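Local coordinates for protein 2-hydroxyhepta-2,4-diene-1,7-dioate isomerase (Mycobacterium marinum, PDB 3QDF) that probably acts as a metal-dependent isomerase or hydrolase of the fumarylacetoacetate hydrolase family and binds zinc ions, at residues A[189-194]-A[203-208]; A[147-152]-A[251-256]; A[132-137]-A[220-225]; A[64-69]-A[225-230]. One frame throughout, in Å; residues are numbered along the deposited sequence.

Interaction 1 (A[189-194]-A[203-208]). With ZN (zinc ion), chain C.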
loop_
_atom_site.group_PDB
_atom_site.type_symbol
_atom_site.label_atom_id
_atom_site.label_comp_id
_atom_site.label_asym_id
_atom_site.label_seq_id
_atom_site.Cartn_x
_atom_site.Cartn_y
_atom_site.Cartn_z
ATOM N N ASP A 189 10.345 5.510 -11.879
ATOM C CA ASP A 189 9.761 6.742 -12.404
ATOM C C ASP A 189 8.290 6.596 -12.748
ATOM O O ASP A 189 7.908 6.635 -13.917
ATOM C CB ASP A 189 10.526 7.225 -13.638
ATOM C CG ASP A 189 10.105 8.617 -14.069
ATOM O OD1 ASP A 189 9.579 9.361 -13.223
ATOM O OD2 ASP A 189 10.288 8.959 -15.255
ATOM N N LEU A 190 7.462 6.449 -11.726
ATOM C CA LEU A 190 6.043 6.253 -11.944
ATOM C C LEU A 190 5.299 7.436 -11.384
ATOM O O LEU A 190 5.659 7.947 -10.324
ATOM C CB LEU A 190 5.573 5.002 -11.205
ATOM C CG LEU A 190 6.167 3.650 -11.563
ATOM C CD1 LEU A 190 5.556 2.578 -10.621
ATOM C CD2 LEU A 190 5.937 3.314 -13.047
ATOM N N GLU A 191 4.241 7.856 -12.075
ATOM C CA GLU A 191 3.412 8.928 -11.543
ATOM C C GLU A 191 2.591 8.454 -10.346
ATOM O O GLU A 191 2.084 7.340 -10.346
ATOM C CB GLU A 191 2.453 9.481 -12.590
ATOM C CG GLU A 191 1.666 10.650 -12.013
ATOM C CD GLU A 191 0.643 11.213 -12.957
ATOM O OE1 GLU A 191 1.040 12.015 -13.815
ATOM O OE2 GLU A 191 -0.557 10.867 -12.821
ATOM N N LEU A 192 2.438 9.325 -9.350
ATOM C CA LEU A 192 1.503 9.096 -8.256
ATOM C C LEU A 192 0.542 10.287 -8.136
ATOM O O LEU A 192 0.969 11.445 -8.076
ATOM C CB LEU A 192 2.261 8.858 -6.939
ATOM C CG LEU A 192 1.515 8.650 -5.622
ATOM C CD1 LEU A 192 2.501 8.120 -4.557
ATOM C CD2 LEU A 192 0.815 9.933 -5.121
ATOM N N ARG A 193 -0.748 9.997 -8.073
ATOM C CA ARG A 193 -1.756 11.039 -8.028
ATOM C C ARG A 193 -2.761 10.683 -6.953
ATOM O O ARG A 193 -3.311 9.581 -6.959
ATOM C CB ARG A 193 -2.442 11.142 -9.396
ATOM C CG ARG A 193 -3.371 12.350 -9.600
ATOM C CD ARG A 193 -3.901 12.348 -11.049
ATOM N NE ARG A 193 -5.014 11.410 -11.246
ATOM C CZ ARG A 193 -4.971 10.283 -11.962
ATOM N NH1 ARG A 193 -3.865 9.892 -12.589
ATOM N NH2 ARG A 193 -6.060 9.534 -12.053
ATOM N N THR A 194 -3.007 11.618 -6.045
ATOM C CA THR A 194 -4.026 11.459 -5.006
ATOM C C THR A 194 -5.190 12.433 -5.190
ATOM O O THR A 194 -4.997 13.639 -5.405
ATOM C CB THR A 194 -3.448 11.652 -3.583
ATOM O OG1 THR A 194 -2.322 10.784 -3.399
ATOM C CG2 THR A 194 -4.516 11.356 -2.532
ATOM N N HIS A 203 0.408 15.130 -6.824
ATOM C CA HIS A 203 0.649 14.861 -8.232
ATOM C C HIS A 203 2.141 14.925 -8.456
ATOM O O HIS A 203 2.696 16.009 -8.622
ATOM C CB HIS A 203 -0.096 15.893 -9.087
ATOM C CG HIS A 203 -0.330 15.470 -10.502
ATOM N ND1 HIS A 203 -0.743 16.354 -11.472
ATOM C CD2 HIS A 203 -0.197 14.271 -11.120
ATOM C CE1 HIS A 203 -0.873 15.718 -12.625
ATOM N NE2 HIS A 203 -0.543 14.452 -12.441
ATOM N N ALA A 204 2.797 13.764 -8.426
ATOM C CA ALA A 204 4.257 13.713 -8.527
ATOM C C ALA A 204 4.737 12.366 -9.044
ATOM O O ALA A 204 3.950 11.446 -9.207
ATOM C CB ALA A 204 4.900 14.034 -7.160
ATOM N N ARG A 205 6.028 12.255 -9.325
ATOM C CA ARG A 205 6.596 11.004 -9.834
ATOM C C ARG A 205 7.548 10.418 -8.796
ATOM O O ARG A 205 8.222 11.163 -8.074
ATOM C CB ARG A 205 7.311 11.228 -11.172
ATOM C CG ARG A 205 6.469 11.941 -12.229
ATOM C CD ARG A 205 7.145 11.890 -13.597
ATOM N NE ARG A 205 7.140 10.523 -14.120
ATOM C CZ ARG A 205 6.114 9.956 -14.752
ATOM N NH1 ARG A 205 6.199 8.693 -15.173
ATOM N NH2 ARG A 205 4.991 10.640 -14.966
ATOM N N THR A 206 7.599 9.091 -8.721
ATOM C CA THR A 206 8.491 8.401 -7.797
ATOM C C THR A 206 9.974 8.691 -8.090
ATOM O O THR A 206 10.823 8.418 -7.250
ATOM C CB THR A 206 8.247 6.875 -7.797
ATOM O OG1 THR A 206 8.493 6.348 -9.111
ATOM C CG2 THR A 206 6.796 6.565 -7.379
ATOM N N SER A 207 10.280 9.270 -9.262
ATOM C CA SER A 207 11.653 9.670 -9.579
ATOM C C SER A 207 12.121 10.836 -8.697
ATOM O O SER A 207 13.306 11.179 -8.691
ATOM C CB SER A 207 11.820 10.021 -11.065
ATOM O OG SER A 207 10.839 10.950 -11.489
ATOM N N LEU A 208 11.189 11.423 -7.949
ATOM C CA LEU A 208 11.520 12.491 -6.996
ATOM C C LEU A 208 11.817 11.978 -5.585
ATOM O O LEU A 208 12.039 12.781 -4.666
ATOM C CB LEU A 208 10.403 13.541 -6.956
ATOM C CG LEU A 208 10.135 14.348 -8.240
ATOM C CD1 LEU A 208 8.857 15.165 -8.069
ATOM C CD2 LEU A 208 11.311 15.278 -8.614
HETATM ZN ZN ZN C . -0.675 13.254 -14.139
#
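Arg-205 grips Asp-189 side-on where the two arms of an antiparallel beta hairpin run out, and Glu-191 and His-203 share a zinc ion further along it. CG of Asp-189 stands anti to the backbone N (chi1 -170°), on the side of its own carbonyl, which lets the residue offer two oxygens side by side. Arg-205 NE gives a hydrogen bond within a salt bridge to Asp-189 OD1 at 2.8 Å, and Arg-205 NH1 reaches Asp-189 O at 3.0 Å. OD1 lies in the guanidinium plane, yet NE comes in above the carboxylate, the two planes being 77° apart. From the opposite carboxylate face Ser-207 OG donates to the same OD1 at 2.7 Å. A threonine suits the position between Arg-205 and Ser-207 because its hydroxyl serves two peptides: Thr-206 OG1 accepts from Leu-190 N at 2.8 Å, almost in line with the N-H, and is also hydrogen-bonded to Pro-187 O.

Glu-191 OE1 and His-203 NE2 each bind zinc at 2.1 Å. They come from diagonally placed residues on one sheet face, with carboxylate and imidazole nearly perpendicular, OE1 at the ring edge. Arg-193 lays its CG and CD beside the imidazole; its NH1 has a weak salt bridge to Glu-191 OE2, while NE pairs with Glu-195. On the other face sit Leu-192 and Ala-204, a hydrogen-bonded pair.

Strand 199-205 is one of the two edge strands of its sheet within this chain. Strand 191-196 has strand 248-253 as its other neighbour, from beyond which Glu-254 takes Arg-205 NH1 in a second salt bridge.

Interaction 2 (A[147-152]-A[251-256]). With ZN (zinc ion), chain B.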
loop_
_atom_site.group_PDB
_atom_site.type_symbol
_atom_site.label_atom_id
_atom_site.label_comp_id
_atom_site.label_asym_id
_atom_site.label_seq_id
_atom_site.Cartn_x
_atom_site.Cartn_y
_atom_site.Cartn_z
ATOM N N TYR A 147 4.889 -4.328 -6.329
ATOM C CA TYR A 147 4.532 -2.999 -5.834
ATOM C C TYR A 147 3.042 -2.832 -5.745
ATOM O O TYR A 147 2.298 -3.357 -6.569
ATOM C CB TYR A 147 5.176 -1.893 -6.696
ATOM C CG TYR A 147 6.677 -2.086 -6.744
ATOM C CD1 TYR A 147 7.492 -1.596 -5.711
ATOM C CD2 TYR A 147 7.267 -2.842 -7.760
ATOM C CE1 TYR A 147 8.876 -1.821 -5.720
ATOM C CE2 TYR A 147 8.657 -3.085 -7.779
ATOM C CZ TYR A 147 9.443 -2.560 -6.751
ATOM O OH TYR A 147 10.793 -2.759 -6.762
ATOM N N THR A 148 2.622 -2.084 -4.744
ATOM C CA THR A 148 1.214 -1.771 -4.577
ATOM C C THR A 148 1.101 -0.353 -4.070
ATOM O O THR A 148 2.079 0.434 -4.156
ATOM C CB THR A 148 0.512 -2.814 -3.667
ATOM O OG1 THR A 148 -0.917 -2.645 -3.721
ATOM C CG2 THR A 148 1.029 -2.735 -2.197
ATOM N N ILE A 149 -0.079 0.009 -3.579
ATOM C CA ILE A 149 -0.318 1.380 -3.131
ATOM C C ILE A 149 -0.654 1.359 -1.669
ATOM O O ILE A 149 -1.343 0.449 -1.201
ATOM C CB ILE A 149 -1.468 2.076 -3.925
ATOM C CG1 ILE A 149 -1.239 1.929 -5.442
ATOM C CG2 ILE A 149 -1.565 3.573 -3.540
ATOM C CD1 ILE A 149 -2.395 2.419 -6.320
ATOM N N GLY A 150 -0.136 2.334 -0.934
ATOM C CA GLY A 150 -0.514 2.531 0.447
ATOM C C GLY A 150 -1.021 3.936 0.696
ATOM O O GLY A 150 -0.654 4.894 -0.023
ATOM N N ASN A 151 -1.893 4.053 1.703
ATOM C CA ASN A 151 -2.339 5.342 2.218
ATOM C C ASN A 151 -1.887 5.440 3.671
ATOM O O ASN A 151 -2.494 4.817 4.572
ATOM C CB ASN A 151 -3.875 5.484 2.121
ATOM C CG ASN A 151 -4.360 6.913 2.386
ATOM O OD1 ASN A 151 -3.638 7.730 2.941
ATOM N ND2 ASN A 151 -5.602 7.207 1.990
ATOM N N ASP A 152 -0.820 6.211 3.903
ATOM C CA ASP A 152 -0.278 6.371 5.257
ATOM C C ASP A 152 -1.109 7.375 6.076
ATOM O O ASP A 152 -0.706 8.543 6.308
ATOM C CB ASP A 152 1.187 6.804 5.182
ATOM C CG ASP A 152 1.835 6.904 6.551
ATOM O OD1 ASP A 152 1.274 6.350 7.525
ATOM O OD2 ASP A 152 2.908 7.525 6.655
ATOM N N ILE A 251 -5.902 7.068 -4.565
ATOM C CA ILE A 251 -4.498 7.210 -4.919
ATOM C C ILE A 251 -4.264 6.319 -6.137
ATOM O O ILE A 251 -4.572 5.106 -6.114
ATOM C CB ILE A 251 -3.579 6.754 -3.746
ATOM C CG1 ILE A 251 -3.925 7.512 -2.456
ATOM C CG2 ILE A 251 -2.096 6.898 -4.084
ATOM C CD1 ILE A 251 -3.739 6.640 -1.155
ATOM N N THR A 252 -3.730 6.918 -7.202
ATOM C CA THR A 252 -3.414 6.182 -8.418
ATOM C C THR A 252 -1.908 6.202 -8.635
ATOM O O THR A 252 -1.273 7.271 -8.579
ATOM C CB THR A 252 -4.128 6.811 -9.659
ATOM O OG1 THR A 252 -5.540 6.731 -9.475
ATOM C CG2 THR A 252 -3.756 6.072 -10.977
ATOM N N ILE A 253 -1.336 5.025 -8.863
ATOM C CA ILE A 253 0.035 4.939 -9.292
ATOM C C ILE A 253 0.107 4.294 -10.668
ATOM O O ILE A 253 -0.469 3.239 -10.899
ATOM C CB ILE A 253 0.930 4.207 -8.276
ATOM C CG1 ILE A 253 0.867 4.930 -6.924
ATOM C CG2 ILE A 253 2.413 4.150 -8.806
ATOM C CD1 ILE A 253 1.698 4.251 -5.798
ATOM N N GLU A 254 0.791 4.980 -11.577
ATOM C CA GLU A 254 1.045 4.493 -12.929
ATOM C C GLU A 254 1.638 3.066 -12.925
ATOM O O GLU A 254 2.544 2.766 -12.157
ATOM C CB GLU A 254 1.988 5.469 -13.624
ATOM C CG GLU A 254 2.430 5.084 -15.051
ATOM C CD GLU A 254 3.452 6.079 -15.596
ATOM O OE1 GLU A 254 3.939 6.919 -14.814
ATOM O OE2 GLU A 254 3.767 6.035 -16.802
ATOM N N GLY A 255 1.093 2.192 -13.770
ATOM C CA GLY A 255 1.531 0.817 -13.854
ATOM C C GLY A 255 0.959 -0.078 -12.772
ATOM O O GLY A 255 1.226 -1.273 -12.763
ATOM N N ILE A 256 0.178 0.492 -11.850
ATOM C CA ILE A 256 -0.381 -0.296 -10.742
ATOM C C ILE A 256 -1.906 -0.256 -10.780
ATOM O O ILE A 256 -2.554 -1.269 -11.045
ATOM C CB ILE A 256 0.142 0.186 -9.354
ATOM C CG1 ILE A 256 1.685 0.215 -9.343
ATOM C CG2 ILE A 256 -0.448 -0.693 -8.225
ATOM C CD1 ILE A 256 2.331 0.463 -7.994
HETATM ZN ZN ZN B . 4.095 8.353 5.107
HETATM O O HOH W 1 5.563 6.622 4.962
#
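Ile-149 faces Ile-251 and Ile-253 between strands 147-151 and 251-253, which run roughly antiparallel (157°) with axes 7.9 Å apart and no hydrogen bond between them, the geometry of two layers packed face to face. Ile-149 is the hub. Its CG1 lies beside the backbone N, anti to the carbonyl carbon (chi1 -51°), which sets CG2 against Ile-251 and CG1 toward Ile-253 and Ile-256. CG2 presses on Ile-251 CG2 at 3.4 Å, tighter than usual van der Waals contact. CG1 meets Ile-253 CD1 at 3.8 Å and Ile-256 CG2 at 3.9 Å, and the side chains slide past one another from opposite directions. Beta-branched isoleucine suits such a layer, since it fits an extended backbone and offers two arms to different neighbours.

At one end, Ile-251 crosses Asn-151 at about a right angle, its CD1 against the Asn-151 CB at 3.5 Å; the amide of Asn-151 is engaged beyond the contact, OD1 accepting from Glu-121 N. At the other end, Ile-256 CD1 rests on Tyr-147 CB at 3.9 Å.

The strand carrying Ile-149 then delivers a ligand: Asp-152 OD2 binds zinc at 2.1 Å, with Glu-121, Glu-123 and a water completing the site, and Asp-152 OD1 forms a salt bridge with Lys-97. An apolar seam between sheets next to an acidic metal site is consistent with the beta-sandwich-like core of the fumarylacetoacetate hydrolase fold.

Interaction 3 (A[132-137]-A[220-225]). With EDO (1,2-ethanediol), chain F.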
loop_
_atom_site.group_PDB
_atom_site.type_symbol
_atom_site.label_atom_id
_atom_site.label_comp_id
_atom_site.label_asym_id
_atom_site.label_seq_id
_atom_site.Cartn_x
_atom_site.Cartn_y
_atom_site.Cartn_z
ATOM N N CYS A 132 14.467 -11.903 4.313
ATOM C CA CYS A 132 15.761 -11.283 3.997
ATOM C C CYS A 132 16.235 -10.338 5.088
ATOM O O CYS A 132 15.432 -9.819 5.871
ATOM C CB CYS A 132 15.721 -10.550 2.648
ATOM S SG CYS A 132 14.486 -9.263 2.540
ATOM N N LYS A 133 17.537 -10.076 5.068
ATOM C CA LYS A 133 18.221 -9.352 6.111
ATOM C C LYS A 133 19.533 -8.928 5.459
ATOM O O LYS A 133 20.110 -9.709 4.711
ATOM C CB LYS A 133 18.479 -10.351 7.243
ATOM C CG LYS A 133 19.294 -9.918 8.393
ATOM C CD LYS A 133 19.310 -11.060 9.478
ATOM C CE LYS A 133 20.611 -11.910 9.513
ATOM N NZ LYS A 133 20.594 -13.077 8.573
ATOM N N ASP A 134 19.983 -7.712 5.740
ATOM C CA ASP A 134 21.263 -7.197 5.275
ATOM C C ASP A 134 21.400 -7.253 3.741
ATOM O O ASP A 134 22.443 -7.625 3.213
ATOM C CB ASP A 134 22.418 -7.947 5.945
ATOM C CG ASP A 134 22.462 -7.738 7.449
ATOM O OD1 ASP A 134 22.454 -6.563 7.891
ATOM O OD2 ASP A 134 22.540 -8.750 8.182
ATOM N N VAL A 135 20.335 -6.883 3.048
ATOM C CA VAL A 135 20.329 -6.882 1.598
ATOM C C VAL A 135 20.964 -5.595 1.078
ATOM O O VAL A 135 20.646 -4.514 1.582
ATOM C CB VAL A 135 18.865 -7.027 1.103
ATOM C CG1 VAL A 135 18.723 -6.701 -0.336
ATOM C CG2 VAL A 135 18.411 -8.477 1.364
ATOM N N SER A 136 21.852 -5.694 0.077
ATOM C CA SER A 136 22.359 -4.478 -0.568
ATOM C C SER A 136 21.248 -3.868 -1.441
ATOM O O SER A 136 20.296 -4.551 -1.836
ATOM C CB SER A 136 23.580 -4.794 -1.432
ATOM O OG SER A 136 23.119 -5.455 -2.609
ATOM N N ALA A 137 21.364 -2.580 -1.727
ATOM C CA ALA A 137 20.384 -1.869 -2.559
ATOM C C ALA A 137 20.223 -2.541 -3.920
ATOM O O ALA A 137 19.102 -2.712 -4.401
ATOM C CB ALA A 137 20.823 -0.379 -2.746
ATOM N N ILE A 220 16.345 -0.488 5.673
ATOM C CA ILE A 220 15.466 -1.231 6.591
ATOM C C ILE A 220 15.993 -2.659 6.921
ATOM O O ILE A 220 15.933 -3.096 8.082
ATOM C CB ILE A 220 14.012 -1.293 6.047
ATOM C CG1 ILE A 220 13.420 0.127 5.940
ATOM C CG2 ILE A 220 13.136 -2.260 6.897
ATOM C CD1 ILE A 220 12.067 0.205 5.157
ATOM N N SER A 221 16.498 -3.376 5.910
ATOM C CA SER A 221 16.913 -4.771 6.118
ATOM C C SER A 221 18.247 -4.865 6.889
ATOM O O SER A 221 18.614 -5.943 7.401
ATOM C CB SER A 221 16.986 -5.529 4.794
ATOM O OG SER A 221 18.140 -5.138 4.065
ATOM N N ALA A 222 18.963 -3.741 6.983
ATOM C CA ALA A 222 20.120 -3.641 7.876
ATOM C C ALA A 222 19.691 -3.496 9.349
ATOM O O ALA A 222 20.496 -3.724 10.255
ATOM C CB ALA A 222 21.048 -2.466 7.469
ATOM N N VAL A 223 18.445 -3.081 9.570
ATOM C CA VAL A 223 17.879 -2.923 10.908
ATOM C C VAL A 223 17.153 -4.225 11.320
ATOM O O VAL A 223 17.449 -4.827 12.354
ATOM C CB VAL A 223 16.882 -1.733 10.954
ATOM C CG1 VAL A 223 16.224 -1.624 12.334
ATOM C CG2 VAL A 223 17.607 -0.403 10.599
ATOM N N MET A 224 16.239 -4.677 10.471
ATOM C CA MET A 224 15.359 -5.752 10.855
ATOM C C MET A 224 15.114 -6.742 9.717
ATOM O O MET A 224 15.039 -6.349 8.535
ATOM C CB MET A 224 14.022 -5.152 11.314
ATOM C CG MET A 224 13.325 -4.296 10.234
ATOM S SD MET A 224 11.786 -3.543 10.824
ATOM C CE MET A 224 12.442 -2.213 11.851
ATOM N N THR A 225 14.967 -8.014 10.078
ATOM C CA THR A 225 14.549 -9.026 9.128
ATOM C C THR A 225 13.208 -8.659 8.508
ATOM O O THR A 225 12.247 -8.253 9.206
ATOM C CB THR A 225 14.471 -10.435 9.792
ATOM O OG1 THR A 225 15.790 -10.859 10.131
ATOM C CG2 THR A 225 13.848 -11.462 8.866
HETATM C C1 EDO F . 20.358 -7.967 10.752
HETATM O O1 EDO F . 20.443 -6.968 9.741
HETATM C C2 EDO F . 19.024 -7.724 11.420
HETATM O O2 EDO F . 19.261 -7.029 12.650
#
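Two torsional features join Asp-134 and Val-135 to Ser-221. Asp-134 adopts left-handed helical backbone angles (phi 56°, psi 43°), a bend at which successive N-H groups of the loop both turn to one residue. Ser-221 places OG between its backbone N and carbonyl carbon (chi1 75°), so the hydroxyl stands close to its own carbonyl oxygen as a second acceptor. Asp-134 N binds Ser-221 O at 2.8 Å, nearly straight at the hydrogen but from well above the carbonyl plane. Val-135 N binds Ser-221 OG at 3.0 Å; this hydroxyl is also hydrogen-bonded to Val-217 O, one turn earlier, which holds its rotation. Serine is apt here, being small enough for the loop to come close and polar enough to receive a peptide.

The setting is the C-terminal end of helix 213-223, where the last carbonyls run out of partners within the helix and can accept from elsewhere; the loop between strands 118-128 and 144-155 supplies N-H groups. Ile-220 O, by contrast, is still served from within, by both Val-223 N and Met-224 N.

Beyond the helix, Thr-225 turns its OG1 to the aliphatic part of Lys-133, with CD at 3.6 Å from it, the two side chains crossing at a slant. A molecule of 1,2-ethanediol, probably from the crystallisation liquor, occupies the surface beside them: its O2 donates to Val-223 O at 2.9 Å, and its O1 lies 2.8 Å from Asp-134 OD1.

Interaction 4 (A[64-69]-A[225-230])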
loop_
_atom_site.group_PDB
_atom_site.type_symbol
_atom_site.label_atom_id
_atom_site.label_comp_id
_atom_site.label_asym_id
_atom_site.label_seq_id
_atom_site.Cartn_x
_atom_site.Cartn_y
_atom_site.Cartn_z
ATOM N N ALA A 64 0.396 -8.683 5.918
ATOM C CA ALA A 64 1.756 -8.335 6.304
ATOM C C ALA A 64 1.997 -8.562 7.800
ATOM O O ALA A 64 1.138 -8.235 8.629
ATOM C CB ALA A 64 2.038 -6.881 5.949
ATOM N N SER A 65 3.179 -9.056 8.161
ATOM C CA SER A 65 3.514 -9.152 9.575
ATOM C C SER A 65 3.804 -7.774 10.156
ATOM O O SER A 65 3.597 -7.529 11.357
ATOM C CB SER A 65 4.701 -10.098 9.830
ATOM O OG SER A 65 5.955 -9.458 9.567
ATOM N N LYS A 66 4.301 -6.877 9.315
ATOM C CA LYS A 66 4.575 -5.518 9.753
ATOM C C LYS A 66 4.574 -4.611 8.557
ATOM O O LYS A 66 4.769 -5.051 7.435
ATOM C CB LYS A 66 5.910 -5.406 10.507
ATOM C CG LYS A 66 7.157 -5.871 9.679
ATOM C CD LYS A 66 8.414 -5.663 10.553
ATOM C CE LYS A 66 9.687 -6.244 9.934
ATOM N NZ LYS A 66 9.599 -7.751 9.848
ATOM N N VAL A 67 4.367 -3.331 8.829
ATOM C CA VAL A 67 4.399 -2.306 7.818
ATOM C C VAL A 67 5.507 -1.347 8.202
ATOM O O VAL A 67 5.392 -0.649 9.205
ATOM C CB VAL A 67 3.030 -1.558 7.765
ATOM C CG1 VAL A 67 3.045 -0.469 6.680
ATOM C CG2 VAL A 67 1.885 -2.561 7.537
ATOM N N VAL A 68 6.590 -1.313 7.426
ATOM C CA VAL A 68 7.720 -0.424 7.758
ATOM C C VAL A 68 7.568 0.758 6.821
ATOM O O VAL A 68 7.214 0.581 5.649
ATOM C CB VAL A 68 9.098 -1.099 7.580
ATOM C CG1 VAL A 68 10.195 -0.286 8.279
ATOM C CG2 VAL A 68 9.094 -2.516 8.148
ATOM N N CYS A 69 7.790 1.965 7.331
ATOM C CA CYS A 69 7.493 3.164 6.579
ATOM C C CYS A 69 8.626 4.169 6.620
ATOM O O CYS A 69 9.369 4.271 7.603
ATOM C CB CYS A 69 6.263 3.857 7.142
ATOM S SG CYS A 69 4.833 2.832 7.334
ATOM N N THR A 225 14.967 -8.014 10.078
ATOM C CA THR A 225 14.549 -9.026 9.128
ATOM C C THR A 225 13.208 -8.659 8.508
ATOM O O THR A 225 12.247 -8.253 9.206
ATOM C CB THR A 225 14.471 -10.435 9.792
ATOM O OG1 THR A 225 15.790 -10.859 10.131
ATOM C CG2 THR A 225 13.848 -11.462 8.866
ATOM N N LEU A 226 13.144 -8.817 7.186
ATOM C CA LEU A 226 11.938 -8.569 6.434
ATOM C C LEU A 226 11.389 -9.910 6.002
ATOM O O LEU A 226 12.138 -10.775 5.574
ATOM C CB LEU A 226 12.235 -7.692 5.217
ATOM C CG LEU A 226 12.497 -6.223 5.554
ATOM C CD1 LEU A 226 13.072 -5.586 4.321
ATOM C CD2 LEU A 226 11.170 -5.502 6.013
ATOM N N LEU A 227 10.082 -10.085 6.133
ATOM C CA LEU A 227 9.446 -11.381 5.875
ATOM C C LEU A 227 8.566 -11.332 4.632
ATOM O O LEU A 227 8.083 -10.270 4.286
ATOM C CB LEU A 227 8.632 -11.791 7.111
ATOM C CG LEU A 227 9.480 -11.986 8.379
ATOM C CD1 LEU A 227 8.601 -12.253 9.589
ATOM C CD2 LEU A 227 10.507 -13.144 8.182
ATOM N N PRO A 228 8.346 -12.490 3.955
ATOM C CA PRO A 228 7.434 -12.491 2.803
ATOM C C PRO A 228 6.071 -11.888 3.179
ATOM O O PRO A 228 5.467 -12.292 4.165
ATOM C CB PRO A 228 7.272 -13.968 2.461
ATOM C CG PRO A 228 8.299 -14.695 3.247
ATOM C CD PRO A 228 8.675 -13.854 4.417
ATOM N N GLY A 229 5.623 -10.903 2.409
ATOM C CA GLY A 229 4.385 -10.221 2.713
ATOM C C GLY A 229 4.549 -8.910 3.460
ATOM O O GLY A 229 3.619 -8.109 3.469
ATOM N N ASP A 230 5.712 -8.671 4.077
ATOM C CA ASP A 230 5.960 -7.370 4.711
ATOM C C ASP A 230 5.767 -6.210 3.740
ATOM O O ASP A 230 6.136 -6.290 2.584
ATOM C CB ASP A 230 7.330 -7.280 5.390
ATOM C CG ASP A 230 7.374 -8.030 6.733
ATOM O OD1 ASP A 230 6.308 -8.481 7.226
ATOM O OD2 ASP A 230 8.483 -8.183 7.299
HETATM O O HOH W 2 4.802 -10.640 6.387
#
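Lys-66 and Asp-230 bury the most surface here, and Ser-65 joins them. Lys-66 starts with CG between its backbone N and carbonyl carbon (chi1 58°), runs out extended, and bends only at its last torsion. The bend directs NZ to two acceptors: Asp-230 OD2 at 2.8 Å, a salt bridge met on the syn side though tilted from the carboxylate plane, and Thr-225 O at 2.8 Å, in the plane of that carbonyl. A lysine can do this because its long chain spans the gap while CG and CE pass along the carboxylate.

Asp-230 uses both oxygens. OD2 also accepts from Leu-227 N at 2.7 Å, which arrives on the carboxylate face opposite to NZ. OD1 takes Ser-65 OG at 2.6 Å through its syn lone pair, with weak bonds from Ser-65 N and Lys-66 N in addition. A water bridges Ser-65 N, Pro-228 O and this same OD1. So many donors would probably stabilise the charged carboxylate.

Apolar contact is slight, Val-68 CG2 touching Leu-226 CD2 at 4.2 Å; separately, the methyl of Ala-64 lies against the carbonyl oxygen of Gly-229.

Residues 227 to 230 form a type II beta turn, with Gly-229 at the third position, where phi is positive and a side chain would jam against the preceding carbonyl. The aspartate closing this turn thus ties it to the residues leading into strand 67-70, just before strands 67-70 and 231-233 pair in parallel.

Overall arrangement
Interaction 2 is the buried one, a mainly apolar meeting built on isoleucines, without a hydrogen bond between its segments, near the centre of the chain. Interaction 1, nearer the surface, touches it: strands 191-196 and 248-253 are neighbours in one sheet, so hairpin and core layer share a scaffold; interaction 1 carries two ligands of one zinc ion and interaction 2 a single ligand of the other. Interactions 3 and 4 form a second pair on another part of the molecule, sharing Thr-225 and joined where Cys-132 O meets Leu-226 N; their centres are about 11 Å apart. Both are partly exposed and mainly polar, but interaction 3 relies on peptide N-H groups at a helix end, whereas interaction 4 is built on a charged pair.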